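Local structure of DUF176 (Nitrosomonas europaea, 2OMO) at residues Val32-Thr37 and Asp68-Val73; Met58-Leu63 and Leu74-Lys79. The protein is a putative antibiotic biosynthesis monooxygenase, probably with oxidoreductase activity. One frame throughout, in Å; residues are numbered along the deposited sequence.

Contact 1: residues Val32-Thr37 and Asp68-Val73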
loop_
_atom_site.group_PDB
_atom_site.type_symbol
_atom_site.label_atom_id
_atom_site.label_comp_id
_atom_site.label_asym_id
_atom_site.label_seq_id
_atom_site.Cartn_x
_atom_site.Cartn_y
_atom_site.Cartn_z
ATOM N N VAL A 32 -1.231 15.527 -8.704
ATOM C CA VAL A 32 -2.388 16.354 -8.969
ATOM C C VAL A 32 -1.904 17.793 -9.155
ATOM O O VAL A 32 -0.936 18.205 -8.524
ATOM C CB VAL A 32 -3.418 16.261 -7.766
ATOM C CG1 VAL A 32 -4.580 17.215 -7.937
ATOM C CG2 VAL A 32 -3.937 14.830 -7.596
ATOM N N LYS A 33 -2.583 18.537 -10.036
ATOM C CA LYS A 33 -2.343 19.972 -10.212
ATOM C C LYS A 33 -2.516 20.691 -8.880
ATOM O O LYS A 33 -3.400 20.406 -8.115
ATOM C CB LYS A 33 -3.240 20.583 -11.299
ATOM C CG LYS A 33 -2.843 20.075 -12.702
ATOM C CD LYS A 33 -3.691 20.713 -13.806
ATOM C CE LYS A 33 -3.387 20.057 -15.157
ATOM N NZ LYS A 33 -4.438 20.410 -16.152
ATOM N N THR A 34 -1.618 21.628 -8.628
ATOM C CA THR A 34 -1.508 22.299 -7.351
ATOM C C THR A 34 -2.855 22.926 -6.870
ATOM O O THR A 34 -3.168 22.968 -5.668
ATOM C CB THR A 34 -0.337 23.312 -7.521
ATOM O OG1 THR A 34 0.313 23.569 -6.271
ATOM C CG2 THR A 34 -0.786 24.532 -8.197
ATOM N N ASP A 35 -3.690 23.375 -7.802
ATOM C CA ASP A 35 -4.915 24.029 -7.374
ATOM C C ASP A 35 -6.172 23.140 -7.505
ATOM O O ASP A 35 -7.312 23.652 -7.588
ATOM C CB ASP A 35 -5.078 25.353 -8.117
ATOM C CG ASP A 35 -5.232 25.173 -9.625
ATOM O OD1 ASP A 35 -4.857 24.117 -10.203
ATOM O OD2 ASP A 35 -5.738 26.136 -10.247
ATOM N N LYS A 36 -5.940 21.827 -7.552
ATOM C CA LYS A 36 -7.003 20.820 -7.645
ATOM C C LYS A 36 -6.893 19.704 -6.606
ATOM O O LYS A 36 -7.604 18.689 -6.682
ATOM C CB LYS A 36 -7.049 20.205 -9.042
ATOM C CG LYS A 36 -7.338 21.211 -10.158
ATOM C CD LYS A 36 -8.803 21.712 -10.103
ATOM C CE LYS A 36 -9.145 22.561 -11.302
ATOM N NZ LYS A 36 -8.509 23.894 -11.204
ATOM N N THR A 37 -6.057 19.914 -5.603
ATOM C CA THR A 37 -5.924 18.901 -4.533
ATOM C C THR A 37 -7.231 18.623 -3.785
ATOM O O THR A 37 -7.552 17.450 -3.536
ATOM C CB THR A 37 -4.784 19.173 -3.529
ATOM O OG1 THR A 37 -4.997 20.435 -2.904
ATOM C CG2 THR A 37 -3.448 19.189 -4.247
ATOM N N ASP A 68 4.160 16.200 0.646
ATOM C CA ASP A 68 3.707 16.924 -0.539
ATOM C C ASP A 68 2.253 16.645 -0.774
ATOM O O ASP A 68 1.934 15.570 -1.274
ATOM C CB ASP A 68 4.467 16.483 -1.778
ATOM C CG ASP A 68 4.150 17.355 -3.000
ATOM O OD1 ASP A 68 3.104 18.060 -2.982
ATOM O OD2 ASP A 68 4.942 17.349 -3.961
ATOM N N PRO A 69 1.369 17.622 -0.456
ATOM C CA PRO A 69 -0.094 17.390 -0.591
ATOM C C PRO A 69 -0.568 17.167 -2.022
ATOM O O PRO A 69 -1.709 16.797 -2.219
ATOM C CB PRO A 69 -0.728 18.673 -0.004
ATOM C CG PRO A 69 0.342 19.735 -0.172
ATOM C CD PRO A 69 1.669 18.981 0.040
ATOM N N THR A 70 0.263 17.414 -3.025
ATOM C CA THR A 70 -0.185 17.171 -4.406
ATOM C C THR A 70 0.027 15.698 -4.805
ATOM O O THR A 70 -0.352 15.290 -5.898
ATOM C CB THR A 70 0.482 18.112 -5.458
ATOM O OG1 THR A 70 1.891 17.833 -5.512
ATOM C CG2 THR A 70 0.188 19.618 -5.129
ATOM N N ARG A 71 0.635 14.918 -3.910
ATOM C CA ARG A 71 0.967 13.544 -4.211
ATOM C C ARG A 71 0.045 12.623 -3.462
ATOM O O ARG A 71 -0.054 12.694 -2.228
ATOM C CB ARG A 71 2.438 13.220 -3.929
ATOM C CG ARG A 71 3.429 14.197 -4.599
ATOM C CD ARG A 71 3.035 14.398 -5.993
ATOM N NE ARG A 71 3.935 15.286 -6.714
ATOM C CZ ARG A 71 4.954 14.829 -7.416
ATOM N NH1 ARG A 71 5.167 13.526 -7.437
ATOM N NH2 ARG A 71 5.748 15.657 -8.087
ATOM N N PHE A 72 -0.673 11.807 -4.227
ATOM C CA PHE A 72 -1.623 10.837 -3.641
ATOM C C PHE A 72 -1.327 9.412 -4.027
ATOM O O PHE A 72 -0.742 9.136 -5.097
ATOM C CB PHE A 72 -3.070 11.154 -4.091
ATOM C CG PHE A 72 -3.567 12.488 -3.604
ATOM C CD1 PHE A 72 -4.288 12.573 -2.404
ATOM C CD2 PHE A 72 -3.258 13.674 -4.308
ATOM C CE1 PHE A 72 -4.749 13.853 -1.932
ATOM C CE2 PHE A 72 -3.719 14.946 -3.855
ATOM C CZ PHE A 72 -4.468 15.019 -2.652
ATOM N N VAL A 73 -1.811 8.498 -3.199
ATOM C CA VAL A 73 -1.767 7.043 -3.523
ATOM C C VAL A 73 -3.161 6.450 -3.290
ATOM O O VAL A 73 -3.797 6.741 -2.250
ATOM C CB VAL A 73 -0.767 6.300 -2.628
ATOM C CG1 VAL A 73 -1.047 4.741 -2.613
ATOM C CG2 VAL A 73 0.672 6.612 -3.057
#

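Contact 2: residues Met58-Leu63 and Leu74-Lys79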
loop_
_atom_site.group_PDB
_atom_site.type_symbol
_atom_site.label_atom_id
_atom_site.label_comp_id
_atom_site.label_asym_id
_atom_site.label_seq_id
_atom_site.Cartn_x
_atom_site.Cartn_y
_atom_site.Cartn_z
HETATM N N MSE A 58 -10.659 -5.528 -0.351
HETATM C CA MSE A 58 -10.017 -5.672 0.942
HETATM C C MSE A 58 -9.431 -4.363 1.451
HETATM O O MSE A 58 -9.345 -4.142 2.669
HETATM C CB MSE A 58 -8.920 -6.708 0.849
HETATM C CG MSE A 58 -9.537 -8.011 0.501
HETATM SE SE MSE A 58 -8.299 -9.452 0.621
HETATM C CE MSE A 58 -7.902 -9.393 2.566
ATOM N N ARG A 59 -9.018 -3.489 0.534
ATOM C CA ARG A 59 -8.702 -2.112 0.921
ATOM C C ARG A 59 -8.924 -1.238 -0.280
ATOM O O ARG A 59 -8.734 -1.677 -1.419
ATOM C CB ARG A 59 -7.194 -1.914 1.287
ATOM C CG ARG A 59 -6.605 -2.677 2.457
ATOM C CD ARG A 59 -6.086 -4.064 2.137
ATOM N NE ARG A 59 -5.297 -4.627 3.267
ATOM C CZ ARG A 59 -5.821 -5.184 4.346
ATOM N NH1 ARG A 59 -7.148 -5.253 4.465
ATOM N NH2 ARG A 59 -5.034 -5.659 5.309
ATOM N N PHE A 60 -9.240 0.027 -0.012
ATOM C CA PHE A 60 -9.288 1.034 -1.062
ATOM C C PHE A 60 -8.854 2.319 -0.364
ATOM O O PHE A 60 -9.555 3.333 -0.356
ATOM C CB PHE A 60 -10.680 1.137 -1.708
ATOM C CG PHE A 60 -10.622 1.605 -3.144
ATOM C CD1 PHE A 60 -10.489 0.685 -4.202
ATOM C CD2 PHE A 60 -10.654 2.983 -3.427
ATOM C CE1 PHE A 60 -10.382 1.146 -5.532
ATOM C CE2 PHE A 60 -10.575 3.461 -4.748
ATOM C CZ PHE A 60 -10.426 2.565 -5.806
ATOM N N ASP A 61 -7.669 2.254 0.233
ATOM C CA ASP A 61 -7.202 3.356 1.066
ATOM C C ASP A 61 -6.818 4.525 0.173
ATOM O O ASP A 61 -6.131 4.360 -0.861
ATOM C CB ASP A 61 -5.981 2.950 1.872
ATOM C CG ASP A 61 -6.255 1.822 2.872
ATOM O OD1 ASP A 61 -7.444 1.603 3.208
ATOM O OD2 ASP A 61 -5.279 1.167 3.382
ATOM N N ILE A 62 -7.203 5.712 0.597
ATOM C CA ILE A 62 -6.818 6.932 -0.146
ATOM C C ILE A 62 -5.828 7.692 0.727
ATOM O O ILE A 62 -6.193 8.141 1.833
ATOM C CB ILE A 62 -8.017 7.851 -0.459
ATOM C CG1 ILE A 62 -9.158 7.074 -1.156
ATOM C CG2 ILE A 62 -7.559 9.060 -1.317
ATOM C CD1 ILE A 62 -8.703 6.248 -2.351
ATOM N N LEU A 63 -4.629 7.904 0.186
ATOM C CA LEU A 63 -3.502 8.460 0.959
ATOM C C LEU A 63 -2.984 9.738 0.346
ATOM O O LEU A 63 -2.984 9.869 -0.911
ATOM C CB LEU A 63 -2.355 7.473 1.027
ATOM C CG LEU A 63 -2.730 6.009 1.360
ATOM C CD1 LEU A 63 -1.453 5.115 1.256
ATOM C CD2 LEU A 63 -3.364 5.877 2.741
ATOM N N LEU A 74 -3.656 5.674 -4.255
ATOM C CA LEU A 74 -4.797 4.794 -4.034
ATOM C C LEU A 74 -4.248 3.364 -3.893
ATOM O O LEU A 74 -3.659 2.824 -4.822
ATOM C CB LEU A 74 -5.795 4.824 -5.215
ATOM C CG LEU A 74 -6.423 6.221 -5.489
ATOM C CD1 LEU A 74 -5.479 7.135 -6.300
ATOM C CD2 LEU A 74 -7.830 6.143 -6.189
ATOM N N TYR A 75 -4.488 2.766 -2.736
ATOM C CA TYR A 75 -4.027 1.428 -2.429
ATOM C C TYR A 75 -5.230 0.495 -2.577
ATOM O O TYR A 75 -6.072 0.381 -1.676
ATOM C CB TYR A 75 -3.427 1.415 -1.021
ATOM C CG TYR A 75 -2.884 0.089 -0.560
ATOM C CD1 TYR A 75 -1.597 -0.346 -0.944
ATOM C CD2 TYR A 75 -3.638 -0.731 0.243
ATOM C CE1 TYR A 75 -1.107 -1.572 -0.522
ATOM C CE2 TYR A 75 -3.158 -1.979 0.670
ATOM C CZ TYR A 75 -1.878 -2.391 0.271
ATOM O OH TYR A 75 -1.328 -3.595 0.689
ATOM N N GLU A 76 -5.279 -0.189 -3.723
ATOM C CA GLU A 76 -6.486 -0.904 -4.135
ATOM C C GLU A 76 -6.185 -2.420 -4.101
ATOM O O GLU A 76 -5.485 -2.928 -4.972
ATOM C CB GLU A 76 -6.837 -0.452 -5.553
ATOM C CG GLU A 76 -6.808 1.077 -5.735
ATOM C CD GLU A 76 -7.247 1.531 -7.145
ATOM O OE1 GLU A 76 -7.471 0.682 -8.034
ATOM O OE2 GLU A 76 -7.321 2.762 -7.361
ATOM N N ALA A 77 -6.706 -3.099 -3.079
ATOM C CA ALA A 77 -6.417 -4.493 -2.769
ATOM C C ALA A 77 -7.724 -5.271 -2.903
ATOM O O ALA A 77 -8.757 -4.851 -2.343
ATOM C CB ALA A 77 -5.896 -4.616 -1.335
ATOM N N TYR A 78 -7.686 -6.396 -3.637
ATOM C CA TYR A 78 -8.843 -7.283 -3.729
ATOM C C TYR A 78 -8.461 -8.726 -3.403
ATOM O O TYR A 78 -7.283 -9.148 -3.566
ATOM C CB TYR A 78 -9.455 -7.222 -5.137
ATOM C CG TYR A 78 -10.047 -5.874 -5.480
ATOM C CD1 TYR A 78 -11.448 -5.672 -5.431
ATOM C CD2 TYR A 78 -9.222 -4.802 -5.854
ATOM C CE1 TYR A 78 -12.020 -4.426 -5.730
ATOM C CE2 TYR A 78 -9.793 -3.536 -6.165
ATOM C CZ TYR A 78 -11.175 -3.367 -6.097
ATOM O OH TYR A 78 -11.683 -2.128 -6.400
ATOM N N LYS A 79 -9.462 -9.500 -2.971
ATOM C CA LYS A 79 -9.277 -10.941 -2.767
ATOM C C LYS A 79 -8.718 -11.645 -4.010
ATOM O O LYS A 79 -7.842 -12.493 -3.893
ATOM C CB LYS A 79 -10.606 -11.618 -2.367
ATOM C CG LYS A 79 -11.081 -11.207 -0.958
ATOM C CD LYS A 79 -12.440 -11.758 -0.543
ATOM C CE LYS A 79 -12.748 -11.375 0.922
ATOM N NZ LYS A 79 -12.865 -9.891 1.100
#

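Contact 1: residues Val32-Thr37 and Asp68-Val73
The type I beta turn from Asp68 to Arg71, which leads into strand 71-78, meets the loop between strand 24-31 and helix 37-51, and Val32 and Thr70 make the joint. Val32 N donates to Thr70 O at 2.9 Å. Around this single bond the contact is largely apolar. Val32 carries CG2 on the side of its own backbone N, anti to the carbonyl carbon, and this branch reaches the Phe72 ring, with CG2 3.6 Å from Phe72 CD2 and about as far from CE2. The methyl groups of two threonines meet as well: Thr37 CG2 lies 3.8 Å from Thr70 CG2, and Thr37 CG2 also comes to 3.6 Å from Pro69 O.

The Thr70 hydroxyl turns back into its own turn while the methyl faces the loop. OG1, placed between the backbone N and the carbonyl carbon (chi1 65°), donates to Asp68 OD1 at 2.8 Å, a bond that would hold chi1 of Thr70. Thr70 N reaches the same oxygen from the same face of the carboxylate, closing an Asx turn.

Lys36 occupies the N-cap position of helix 37-51, whose Phe40 packs against both Val32 and Phe72. Phe72 also pairs through its backbone with Ala30 of strand 24-31 and touches Leu116 of the second subunit.

Contact 2: residues Met58-Leu63 and Leu74-Lys79
Leu74 opens this side of the antiparallel hairpin of strands 57-65 and 71-78 by packing alongside Ile62, with Leu74 CG 3.9 Å from Ile62 CD1. Its CD2 also approaches the Phe60 ring. Tyr75 follows on the other face of the sheet, paired with Asp61 through reciprocal backbone bonds; Tyr75 N to Asp61 O is the straighter (173°). With CG anti to its backbone N (chi1 -179°), the Tyr75 ring runs beside Arg59, whose CG meets the ring at its edge, in plane, 3.9 Å from Tyr75 CE2.

Glu76 returns to the face of Phe60. Its CG lies over the ring, 4.0 Å from the centroid, a CH-pi contact. Extended beyond CG, the Glu76 chain carries its carboxylate along the ring, the planes only 21° apart, and OE2 comes to 3.5 Å from Phe60 CZ. At Ala77 the register slips: Met58 N and Arg59 N both donate to Ala77 O, at 2.8 and 3.2 Å and from the same face of its plane, a classic beta bulge. Ala77 CB touches Arg59 CD at 3.5 Å, and Arg59 NH1 donates to Met58 O within its own strand. Tyr78 crosses to Phe60 obliquely with its OH, which is hydrogen-bonded to Glu54. Lys79 ends the segment with CG 3.6 Å from SE of Met58, a selenomethionine here.

The two faces thus differ in chemistry. Phe60, Ile62 and Leu74 pack towards helix 37-51. On the other, Arg59 NE forms a salt bridge with Asp61 of the second subunit, Tyr75 OH hydrogen-bonds to that same Asp61 OD2, and the two Tyr75 rings stack. The polar ends of Arg59, Asp61 and Tyr75 therefore find partners across the dimer interface, to which this face belongs.

How the contacts relate
Contacts 1 and 2 share strand 71-78, illustrating how one strand can be secured differently at its start and along its length. Contact 2 is buried, its centre about 6 Å from that of the chain, and joins neighbouring strands through repeated backbone bonds. Contact 1, with its centre about 15 Å from that of the chain, is only partly buried and ties a turn to a loop, with one backbone bond, methyl groups and an aromatic ring. The two meet where Val73 O lies 2.8 Å from Leu63 N, a probable hydrogen bond. Both reach the second subunit, contact 1 through packing of Phe72 and Val73, whereas contact 2 adds salt bridges, hydrogen bonds and strand pairing.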